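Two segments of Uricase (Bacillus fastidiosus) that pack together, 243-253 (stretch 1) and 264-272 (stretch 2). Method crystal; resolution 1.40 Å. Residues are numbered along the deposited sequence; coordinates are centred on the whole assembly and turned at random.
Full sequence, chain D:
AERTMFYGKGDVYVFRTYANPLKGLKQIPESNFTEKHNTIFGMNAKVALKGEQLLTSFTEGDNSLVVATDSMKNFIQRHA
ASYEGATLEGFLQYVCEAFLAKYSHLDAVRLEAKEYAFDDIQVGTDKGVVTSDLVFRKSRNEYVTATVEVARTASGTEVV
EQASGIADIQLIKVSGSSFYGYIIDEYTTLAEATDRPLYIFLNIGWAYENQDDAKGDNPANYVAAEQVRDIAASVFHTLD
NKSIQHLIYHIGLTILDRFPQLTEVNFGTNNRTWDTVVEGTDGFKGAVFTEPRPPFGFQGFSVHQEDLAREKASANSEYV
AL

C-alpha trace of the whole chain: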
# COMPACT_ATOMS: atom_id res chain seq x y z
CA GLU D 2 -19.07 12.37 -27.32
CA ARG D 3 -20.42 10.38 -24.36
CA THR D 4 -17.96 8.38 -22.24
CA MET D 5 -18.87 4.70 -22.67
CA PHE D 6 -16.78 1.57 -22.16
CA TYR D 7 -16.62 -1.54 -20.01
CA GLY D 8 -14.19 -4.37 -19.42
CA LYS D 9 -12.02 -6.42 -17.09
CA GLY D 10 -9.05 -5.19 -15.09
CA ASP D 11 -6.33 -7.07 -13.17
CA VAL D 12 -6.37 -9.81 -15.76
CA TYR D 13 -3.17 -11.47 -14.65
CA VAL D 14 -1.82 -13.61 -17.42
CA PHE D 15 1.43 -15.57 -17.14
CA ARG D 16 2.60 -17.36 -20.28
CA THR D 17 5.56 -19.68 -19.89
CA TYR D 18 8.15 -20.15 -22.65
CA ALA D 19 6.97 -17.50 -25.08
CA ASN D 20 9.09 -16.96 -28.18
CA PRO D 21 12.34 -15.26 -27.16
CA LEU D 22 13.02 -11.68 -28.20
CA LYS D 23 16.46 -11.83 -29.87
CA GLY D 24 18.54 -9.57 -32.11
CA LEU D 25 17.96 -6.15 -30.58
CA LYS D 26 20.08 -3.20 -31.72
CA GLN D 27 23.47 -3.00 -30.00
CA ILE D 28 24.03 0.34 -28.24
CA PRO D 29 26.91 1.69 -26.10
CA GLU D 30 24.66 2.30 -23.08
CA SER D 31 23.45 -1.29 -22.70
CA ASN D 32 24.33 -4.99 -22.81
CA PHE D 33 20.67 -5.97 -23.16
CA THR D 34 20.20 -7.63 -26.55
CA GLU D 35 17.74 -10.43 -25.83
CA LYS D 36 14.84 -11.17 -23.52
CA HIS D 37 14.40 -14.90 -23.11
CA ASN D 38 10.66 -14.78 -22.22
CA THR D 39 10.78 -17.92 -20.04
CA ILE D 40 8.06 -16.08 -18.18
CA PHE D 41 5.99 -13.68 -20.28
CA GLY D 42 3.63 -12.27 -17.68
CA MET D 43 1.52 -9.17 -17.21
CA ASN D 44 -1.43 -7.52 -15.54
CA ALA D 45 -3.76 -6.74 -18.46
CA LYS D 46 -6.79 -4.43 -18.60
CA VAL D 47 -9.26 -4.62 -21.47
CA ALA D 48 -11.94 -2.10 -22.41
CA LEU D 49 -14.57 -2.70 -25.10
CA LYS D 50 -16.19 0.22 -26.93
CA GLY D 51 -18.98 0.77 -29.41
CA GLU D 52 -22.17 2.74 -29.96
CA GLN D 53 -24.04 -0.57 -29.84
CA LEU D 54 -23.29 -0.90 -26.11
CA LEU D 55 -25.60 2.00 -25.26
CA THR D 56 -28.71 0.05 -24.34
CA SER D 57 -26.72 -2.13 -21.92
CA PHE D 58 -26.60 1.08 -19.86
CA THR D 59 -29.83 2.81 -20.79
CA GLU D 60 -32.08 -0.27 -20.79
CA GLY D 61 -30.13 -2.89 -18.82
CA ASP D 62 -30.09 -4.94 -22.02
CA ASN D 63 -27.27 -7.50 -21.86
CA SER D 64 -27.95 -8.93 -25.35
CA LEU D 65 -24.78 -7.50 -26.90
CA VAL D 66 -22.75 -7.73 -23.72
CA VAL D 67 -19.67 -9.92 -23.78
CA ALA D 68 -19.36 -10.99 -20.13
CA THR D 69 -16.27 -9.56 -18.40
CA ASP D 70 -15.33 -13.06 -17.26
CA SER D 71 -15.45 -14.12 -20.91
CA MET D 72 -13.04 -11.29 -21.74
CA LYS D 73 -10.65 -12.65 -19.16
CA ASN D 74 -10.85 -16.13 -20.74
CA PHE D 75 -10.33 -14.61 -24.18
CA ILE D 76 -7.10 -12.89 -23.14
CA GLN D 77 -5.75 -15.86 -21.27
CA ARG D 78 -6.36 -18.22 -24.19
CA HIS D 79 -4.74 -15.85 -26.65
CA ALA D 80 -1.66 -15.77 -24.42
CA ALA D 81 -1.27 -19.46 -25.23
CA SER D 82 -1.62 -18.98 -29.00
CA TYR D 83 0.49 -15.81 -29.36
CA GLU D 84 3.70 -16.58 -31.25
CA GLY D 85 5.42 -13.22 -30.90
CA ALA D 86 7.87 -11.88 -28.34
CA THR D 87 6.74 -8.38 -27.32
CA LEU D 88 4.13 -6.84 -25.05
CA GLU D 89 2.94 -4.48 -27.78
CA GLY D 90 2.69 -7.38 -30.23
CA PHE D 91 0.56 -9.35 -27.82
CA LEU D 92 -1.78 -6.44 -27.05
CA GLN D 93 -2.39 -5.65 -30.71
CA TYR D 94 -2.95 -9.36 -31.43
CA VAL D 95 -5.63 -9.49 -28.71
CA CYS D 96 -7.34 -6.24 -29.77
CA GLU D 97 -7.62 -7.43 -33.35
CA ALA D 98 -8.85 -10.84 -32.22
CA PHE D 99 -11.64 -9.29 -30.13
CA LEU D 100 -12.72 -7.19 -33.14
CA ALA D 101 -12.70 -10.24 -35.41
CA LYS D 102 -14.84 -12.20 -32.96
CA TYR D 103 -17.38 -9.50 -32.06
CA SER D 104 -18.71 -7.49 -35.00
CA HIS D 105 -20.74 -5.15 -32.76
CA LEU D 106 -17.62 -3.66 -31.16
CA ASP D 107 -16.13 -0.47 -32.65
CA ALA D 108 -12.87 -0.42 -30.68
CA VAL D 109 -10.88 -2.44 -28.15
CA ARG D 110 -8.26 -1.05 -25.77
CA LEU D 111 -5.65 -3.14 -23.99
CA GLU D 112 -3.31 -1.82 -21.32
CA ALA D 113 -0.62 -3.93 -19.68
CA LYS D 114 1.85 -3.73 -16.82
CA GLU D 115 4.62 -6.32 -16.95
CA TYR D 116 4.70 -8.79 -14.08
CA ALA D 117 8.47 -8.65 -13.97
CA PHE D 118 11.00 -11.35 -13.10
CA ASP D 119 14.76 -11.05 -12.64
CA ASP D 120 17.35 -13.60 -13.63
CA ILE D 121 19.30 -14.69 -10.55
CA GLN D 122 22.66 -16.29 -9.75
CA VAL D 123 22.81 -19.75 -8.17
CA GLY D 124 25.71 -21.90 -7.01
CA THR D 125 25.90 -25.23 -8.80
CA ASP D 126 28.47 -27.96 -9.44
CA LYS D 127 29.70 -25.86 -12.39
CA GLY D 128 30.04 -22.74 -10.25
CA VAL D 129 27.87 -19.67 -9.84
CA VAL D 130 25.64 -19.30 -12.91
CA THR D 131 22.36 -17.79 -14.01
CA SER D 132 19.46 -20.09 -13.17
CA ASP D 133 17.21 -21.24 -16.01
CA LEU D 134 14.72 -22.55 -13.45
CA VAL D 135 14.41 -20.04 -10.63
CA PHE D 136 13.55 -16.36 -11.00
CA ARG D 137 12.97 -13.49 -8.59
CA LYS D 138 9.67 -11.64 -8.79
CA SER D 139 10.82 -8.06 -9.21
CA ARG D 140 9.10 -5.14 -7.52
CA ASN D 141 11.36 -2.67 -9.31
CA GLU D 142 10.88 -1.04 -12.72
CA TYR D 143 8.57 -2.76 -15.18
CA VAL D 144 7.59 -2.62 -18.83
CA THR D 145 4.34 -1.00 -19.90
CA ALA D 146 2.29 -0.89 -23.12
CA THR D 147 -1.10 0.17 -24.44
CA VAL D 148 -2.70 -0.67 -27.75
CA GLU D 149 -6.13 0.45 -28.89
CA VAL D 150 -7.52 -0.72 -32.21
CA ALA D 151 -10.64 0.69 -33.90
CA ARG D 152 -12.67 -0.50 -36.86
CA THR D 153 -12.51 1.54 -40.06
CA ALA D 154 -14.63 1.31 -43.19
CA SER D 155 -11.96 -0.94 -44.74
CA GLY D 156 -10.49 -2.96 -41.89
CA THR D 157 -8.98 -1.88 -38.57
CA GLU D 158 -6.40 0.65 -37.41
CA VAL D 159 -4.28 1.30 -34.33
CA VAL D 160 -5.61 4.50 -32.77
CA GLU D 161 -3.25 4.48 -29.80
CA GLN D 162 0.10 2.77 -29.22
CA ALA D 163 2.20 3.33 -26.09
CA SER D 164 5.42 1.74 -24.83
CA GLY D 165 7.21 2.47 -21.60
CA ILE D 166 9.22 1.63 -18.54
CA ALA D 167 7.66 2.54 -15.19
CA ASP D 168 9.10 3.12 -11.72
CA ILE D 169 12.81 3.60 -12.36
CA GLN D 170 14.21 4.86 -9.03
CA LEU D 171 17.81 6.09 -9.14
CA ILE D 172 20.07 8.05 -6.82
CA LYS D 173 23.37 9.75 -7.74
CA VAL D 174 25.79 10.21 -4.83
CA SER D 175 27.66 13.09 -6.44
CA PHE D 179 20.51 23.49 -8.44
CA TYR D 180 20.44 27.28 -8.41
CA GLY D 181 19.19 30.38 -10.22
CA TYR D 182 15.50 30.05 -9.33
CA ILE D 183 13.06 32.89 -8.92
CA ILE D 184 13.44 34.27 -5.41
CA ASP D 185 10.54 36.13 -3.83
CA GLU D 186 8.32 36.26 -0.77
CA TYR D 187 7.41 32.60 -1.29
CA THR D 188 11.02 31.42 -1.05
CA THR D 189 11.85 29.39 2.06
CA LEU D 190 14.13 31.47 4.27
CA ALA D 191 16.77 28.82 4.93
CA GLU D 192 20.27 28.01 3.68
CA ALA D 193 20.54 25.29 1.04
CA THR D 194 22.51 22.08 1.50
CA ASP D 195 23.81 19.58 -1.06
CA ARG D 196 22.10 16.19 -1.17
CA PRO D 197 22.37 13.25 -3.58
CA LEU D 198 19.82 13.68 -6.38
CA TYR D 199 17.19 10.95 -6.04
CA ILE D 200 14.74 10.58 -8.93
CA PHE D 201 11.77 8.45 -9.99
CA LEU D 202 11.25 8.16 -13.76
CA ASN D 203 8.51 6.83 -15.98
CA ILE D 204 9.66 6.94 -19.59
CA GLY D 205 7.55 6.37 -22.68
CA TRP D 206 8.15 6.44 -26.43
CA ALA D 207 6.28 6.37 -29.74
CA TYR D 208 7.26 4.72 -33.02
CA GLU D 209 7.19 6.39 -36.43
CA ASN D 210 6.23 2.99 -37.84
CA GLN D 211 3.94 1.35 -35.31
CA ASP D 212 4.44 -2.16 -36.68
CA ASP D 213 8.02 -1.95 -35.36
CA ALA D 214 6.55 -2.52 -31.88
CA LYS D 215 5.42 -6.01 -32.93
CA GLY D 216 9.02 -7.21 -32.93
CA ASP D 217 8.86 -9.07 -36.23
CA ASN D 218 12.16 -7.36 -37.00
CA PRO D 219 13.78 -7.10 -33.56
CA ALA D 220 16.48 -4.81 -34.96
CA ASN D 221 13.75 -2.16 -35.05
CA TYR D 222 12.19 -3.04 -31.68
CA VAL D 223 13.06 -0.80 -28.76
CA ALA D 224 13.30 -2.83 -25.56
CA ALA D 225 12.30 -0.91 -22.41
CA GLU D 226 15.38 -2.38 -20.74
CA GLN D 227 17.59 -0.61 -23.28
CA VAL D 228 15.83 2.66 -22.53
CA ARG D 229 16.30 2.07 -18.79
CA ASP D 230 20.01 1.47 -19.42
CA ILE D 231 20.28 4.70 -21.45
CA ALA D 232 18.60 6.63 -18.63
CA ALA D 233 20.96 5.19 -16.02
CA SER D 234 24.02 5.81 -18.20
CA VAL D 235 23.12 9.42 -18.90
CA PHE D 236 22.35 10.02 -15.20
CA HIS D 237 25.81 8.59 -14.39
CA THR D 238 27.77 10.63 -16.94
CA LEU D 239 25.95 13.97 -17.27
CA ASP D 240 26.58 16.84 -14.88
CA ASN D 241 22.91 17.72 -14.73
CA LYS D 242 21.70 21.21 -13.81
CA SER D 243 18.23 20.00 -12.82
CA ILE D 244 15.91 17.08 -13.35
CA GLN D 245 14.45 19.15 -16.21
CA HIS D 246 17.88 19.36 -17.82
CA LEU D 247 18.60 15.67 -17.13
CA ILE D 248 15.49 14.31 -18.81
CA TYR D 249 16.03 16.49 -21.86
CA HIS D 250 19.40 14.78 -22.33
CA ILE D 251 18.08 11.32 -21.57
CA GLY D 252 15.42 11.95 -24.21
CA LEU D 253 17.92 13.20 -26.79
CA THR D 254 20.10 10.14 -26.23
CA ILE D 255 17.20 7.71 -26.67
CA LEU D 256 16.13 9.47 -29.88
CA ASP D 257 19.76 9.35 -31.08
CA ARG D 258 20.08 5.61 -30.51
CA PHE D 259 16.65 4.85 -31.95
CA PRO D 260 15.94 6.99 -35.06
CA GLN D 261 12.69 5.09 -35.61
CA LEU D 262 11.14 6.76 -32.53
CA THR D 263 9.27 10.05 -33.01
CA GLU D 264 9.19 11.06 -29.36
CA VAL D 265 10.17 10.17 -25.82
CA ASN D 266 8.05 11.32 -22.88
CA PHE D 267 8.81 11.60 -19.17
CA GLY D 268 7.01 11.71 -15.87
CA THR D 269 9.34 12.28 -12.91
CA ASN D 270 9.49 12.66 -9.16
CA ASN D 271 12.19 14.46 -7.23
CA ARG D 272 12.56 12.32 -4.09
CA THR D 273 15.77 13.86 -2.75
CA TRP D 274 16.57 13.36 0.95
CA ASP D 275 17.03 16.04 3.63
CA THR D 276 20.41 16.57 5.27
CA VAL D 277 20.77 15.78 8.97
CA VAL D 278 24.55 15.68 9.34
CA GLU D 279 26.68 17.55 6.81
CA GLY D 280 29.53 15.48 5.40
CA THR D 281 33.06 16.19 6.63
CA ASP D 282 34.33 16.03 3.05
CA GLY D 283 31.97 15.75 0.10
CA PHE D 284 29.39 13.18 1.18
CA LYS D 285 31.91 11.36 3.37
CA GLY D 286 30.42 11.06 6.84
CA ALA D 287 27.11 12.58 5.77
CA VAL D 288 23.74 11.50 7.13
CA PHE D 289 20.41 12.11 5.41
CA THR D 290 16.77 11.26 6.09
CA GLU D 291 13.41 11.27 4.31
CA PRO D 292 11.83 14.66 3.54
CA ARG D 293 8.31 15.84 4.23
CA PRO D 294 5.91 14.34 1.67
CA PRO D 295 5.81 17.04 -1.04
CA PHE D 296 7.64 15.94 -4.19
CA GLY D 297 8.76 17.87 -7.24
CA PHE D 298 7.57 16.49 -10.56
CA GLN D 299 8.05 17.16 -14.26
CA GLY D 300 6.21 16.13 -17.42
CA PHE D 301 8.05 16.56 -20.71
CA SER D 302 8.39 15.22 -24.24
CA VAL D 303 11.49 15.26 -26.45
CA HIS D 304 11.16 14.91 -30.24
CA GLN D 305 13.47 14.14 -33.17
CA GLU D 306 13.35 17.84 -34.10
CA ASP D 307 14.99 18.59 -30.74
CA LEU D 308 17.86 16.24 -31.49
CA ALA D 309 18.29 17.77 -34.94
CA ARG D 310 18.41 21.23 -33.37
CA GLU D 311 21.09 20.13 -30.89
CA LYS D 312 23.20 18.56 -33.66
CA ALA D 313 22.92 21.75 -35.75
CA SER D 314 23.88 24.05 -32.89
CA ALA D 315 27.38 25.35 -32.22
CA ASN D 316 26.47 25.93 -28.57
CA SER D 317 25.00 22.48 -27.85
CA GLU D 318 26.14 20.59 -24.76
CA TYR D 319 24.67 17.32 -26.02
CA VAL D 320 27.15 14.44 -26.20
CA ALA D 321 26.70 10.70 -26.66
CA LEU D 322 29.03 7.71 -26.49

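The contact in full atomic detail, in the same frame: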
# COMPACT_ATOMS: atom_id res chain seq x y z
N SER D 243 19.57 20.17 -13.38
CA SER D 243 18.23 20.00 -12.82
C SER D 243 17.70 18.70 -13.35
O SER D 243 18.29 18.10 -14.25
CB SER D 243 17.30 21.12 -13.25
OG SER D 243 17.23 21.19 -14.66
N ILE D 244 16.58 18.24 -12.79
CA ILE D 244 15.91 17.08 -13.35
C ILE D 244 15.40 17.43 -14.75
O ILE D 244 15.46 16.60 -15.66
CB ILE D 244 14.75 16.62 -12.46
CG1 ILE D 244 15.28 16.14 -11.11
CG2 ILE D 244 13.97 15.49 -13.13
CD1 ILE D 244 14.19 15.76 -10.17
N GLN D 245 14.91 18.66 -14.91
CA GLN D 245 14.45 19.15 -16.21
C GLN D 245 15.53 18.96 -17.26
O GLN D 245 15.30 18.39 -18.31
CB GLN D 245 14.07 20.63 -16.14
CG GLN D 245 12.77 20.91 -15.40
CD GLN D 245 12.96 21.18 -13.92
OE1 GLN D 245 13.84 20.60 -13.27
NE2 GLN D 245 12.14 22.07 -13.37
N HIS D 246 16.72 19.46 -16.94
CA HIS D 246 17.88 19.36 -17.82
C HIS D 246 18.26 17.89 -18.07
O HIS D 246 18.51 17.49 -19.20
CB HIS D 246 19.03 20.15 -17.19
CG HIS D 246 20.32 20.05 -17.94
ND1 HIS D 246 21.45 19.47 -17.40
CD2 HIS D 246 20.68 20.48 -19.18
CE1 HIS D 246 22.44 19.55 -18.28
NE2 HIS D 246 22.00 20.15 -19.36
N LEU D 247 18.28 17.09 -17.01
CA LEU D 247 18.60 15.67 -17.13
C LEU D 247 17.71 14.93 -18.12
O LEU D 247 18.20 14.21 -18.99
CB LEU D 247 18.56 15.01 -15.76
CG LEU D 247 18.69 13.49 -15.74
CD1 LEU D 247 20.06 13.06 -16.26
CD2 LEU D 247 18.46 12.98 -14.34
N ILE D 248 16.39 15.10 -17.99
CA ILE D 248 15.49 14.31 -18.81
C ILE D 248 15.52 14.76 -20.26
O ILE D 248 15.30 13.96 -21.17
CB ILE D 248 14.05 14.24 -18.24
CG1 ILE D 248 13.43 15.63 -18.11
CG2 ILE D 248 14.06 13.53 -16.89
CD1 ILE D 248 11.96 15.57 -17.70
N TYR D 249 15.84 16.03 -20.49
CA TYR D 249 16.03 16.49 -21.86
C TYR D 249 17.14 15.67 -22.52
O TYR D 249 16.99 15.15 -23.63
CB TYR D 249 16.37 17.98 -21.90
CG TYR D 249 16.55 18.55 -23.29
CD1 TYR D 249 15.54 18.47 -24.24
CD2 TYR D 249 17.74 19.18 -23.66
CE1 TYR D 249 15.70 19.00 -25.51
CE2 TYR D 249 17.91 19.72 -24.92
CZ TYR D 249 16.89 19.62 -25.84
OH TYR D 249 17.04 20.15 -27.11
N HIS D 250 18.26 15.53 -21.81
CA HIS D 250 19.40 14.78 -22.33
C HIS D 250 19.18 13.28 -22.40
O HIS D 250 19.67 12.63 -23.32
CB HIS D 250 20.66 15.14 -21.55
CG HIS D 250 21.22 16.47 -21.93
ND1 HIS D 250 22.26 16.61 -22.81
CD2 HIS D 250 20.83 17.73 -21.60
CE1 HIS D 250 22.52 17.89 -22.99
NE2 HIS D 250 21.66 18.59 -22.28
N ILE D 251 18.45 12.71 -21.46
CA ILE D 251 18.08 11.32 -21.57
C ILE D 251 17.24 11.13 -22.84
O ILE D 251 17.47 10.20 -23.62
CB ILE D 251 17.31 10.83 -20.33
CG1 ILE D 251 18.24 10.82 -19.11
CG2 ILE D 251 16.73 9.45 -20.60
CD1 ILE D 251 17.52 10.55 -17.77
N GLY D 252 16.28 12.02 -23.04
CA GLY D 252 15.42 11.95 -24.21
C GLY D 252 16.19 12.06 -25.52
O GLY D 252 15.95 11.29 -26.44
N LEU D 253 17.09 13.03 -25.60
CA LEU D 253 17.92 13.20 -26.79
C LEU D 253 18.70 11.93 -27.10
O LEU D 253 18.82 11.54 -28.26
CB LEU D 253 18.91 14.37 -26.61
CG LEU D 253 18.34 15.79 -26.52
CD1 LEU D 253 19.46 16.76 -26.16
CD2 LEU D 253 17.64 16.21 -27.81
N GLU D 264 9.15 10.31 -30.60
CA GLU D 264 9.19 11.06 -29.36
C GLU D 264 9.45 10.17 -28.16
O GLU D 264 9.17 8.97 -28.16
CB GLU D 264 7.88 11.84 -29.14
CG GLU D 264 6.71 10.99 -28.67
CD GLU D 264 5.61 11.80 -27.99
OE1 GLU D 264 5.34 11.56 -26.79
OE2 GLU D 264 5.01 12.67 -28.64
N VAL D 265 10.01 10.80 -27.12
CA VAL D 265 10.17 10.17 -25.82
C VAL D 265 9.52 11.09 -24.79
O VAL D 265 9.72 12.29 -24.81
CB VAL D 265 11.66 10.00 -25.48
CG1 VAL D 265 11.82 9.40 -24.10
CG2 VAL D 265 12.34 9.12 -26.52
N ASN D 266 8.74 10.51 -23.88
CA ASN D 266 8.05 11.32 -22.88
C ASN D 266 8.45 10.90 -21.47
O ASN D 266 8.85 9.75 -21.25
CB ASN D 266 6.53 11.29 -23.08
CG ASN D 266 6.00 9.89 -23.26
OD1 ASN D 266 5.96 9.11 -22.31
ND2 ASN D 266 5.58 9.56 -24.48
N PHE D 267 8.35 11.83 -20.53
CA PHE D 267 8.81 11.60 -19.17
C PHE D 267 7.77 12.05 -18.17
O PHE D 267 7.11 13.08 -18.36
CB PHE D 267 10.08 12.40 -18.89
CG PHE D 267 11.26 11.96 -19.69
CD1 PHE D 267 11.51 12.48 -20.94
CD2 PHE D 267 12.13 11.02 -19.17
CE1 PHE D 267 12.61 12.06 -21.67
CE2 PHE D 267 13.23 10.60 -19.89
CZ PHE D 267 13.48 11.13 -21.14
N GLY D 268 7.65 11.28 -17.10
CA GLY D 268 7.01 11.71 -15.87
C GLY D 268 8.00 11.41 -14.76
O GLY D 268 8.48 10.29 -14.65
N THR D 269 8.33 12.42 -13.95
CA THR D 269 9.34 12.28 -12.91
C THR D 269 8.82 12.58 -11.51
O THR D 269 7.78 13.21 -11.35
CB THR D 269 10.47 13.29 -13.09
OG1 THR D 269 10.00 14.57 -12.65
CG2 THR D 269 10.88 13.38 -14.54
N ASN D 270 9.56 12.12 -10.51
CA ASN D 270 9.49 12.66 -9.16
C ASN D 270 10.89 13.04 -8.72
O ASN D 270 11.85 12.29 -8.97
CB ASN D 270 9.04 11.61 -8.13
CG ASN D 270 7.57 11.24 -8.20
OD1 ASN D 270 7.12 10.44 -7.38
ND2 ASN D 270 6.83 11.80 -9.15
N ASN D 271 11.01 14.16 -8.03
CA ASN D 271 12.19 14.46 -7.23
C ASN D 271 11.95 13.95 -5.82
O ASN D 271 11.04 14.44 -5.12
CB ASN D 271 12.47 15.96 -7.20
CG ASN D 271 13.83 16.29 -6.62
OD1 ASN D 271 14.36 15.54 -5.81
ND2 ASN D 271 14.41 17.40 -7.04
N ARG D 272 12.74 12.97 -5.39
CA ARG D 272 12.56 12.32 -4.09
C ARG D 272 13.75 12.55 -3.16
O ARG D 272 13.96 11.81 -2.18
CB ARG D 272 12.30 10.83 -4.29
CG ARG D 272 10.96 10.55 -4.94
CD ARG D 272 9.83 10.78 -3.94
NE ARG D 272 8.52 10.58 -4.55
CZ ARG D 272 7.38 10.65 -3.89
NH1 ARG D 272 7.39 10.94 -2.60
NH2 ARG D 272 6.23 10.45 -4.50

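Helix 244-253 lies across strand 264-271 in a roughly antiparallel sense, with 150° between their N-to-C directions and a closest axial approach of 8.7 Å. The register runs from Ile244 beside Asn271, through Ile248 beside Phe267, to Gly252 beside Val265, where the CA atoms come within 5.8 Å. Residues spaced four apart on the helix form one stripe, and it meets the alternate strand residues Val265, Phe267, Thr269 and Asn271, whose CA-to-CB bonds point toward the helix. No hydrogen bond crosses the interface; the 379 Å² buried between the stretches is held by packing.

Phe267 contributes most to this surface. Ile248 sits over one face of its ring, with Ile248 CB 3.9 Å from the ring centroid and only 11° off the normal, a CH-pi arrangement. Near the ring plane, Ile251 CG2 meets Phe267 CZ at 3.7 Å, adding an apolar contact at the edge. The ring also reaches the helix backbone: Phe267 CE1 lies 3.3 Å from Ile248 O, and Phe267 CZ 3.5 Å from Gly252 N. That carbonyl and amide are already paired within the helix, Gly252 N donating to Ile248 O at 2.9 Å. Gly252 makes this close approach possible, since a CB there would stand a tight 3.2 Å from Phe267 CE1.

Ile244 anchors the other end. With chi1 m and chi2 t, it places CD1 3.4 Å from Asn271 CB, a contact between aliphatic carbons although Asn271 is polar. Ile244 CG2 and Ile248 CG2 each approach Thr269 CG2 at 4.0 Å, so the threonine methyl bridges the two isoleucines while its hydroxyl is hydrogen-bonded elsewhere in the structure. Just before Ile244, Ser243 caps the helix by accepting from His246 N at its OG, 2.9 Å away.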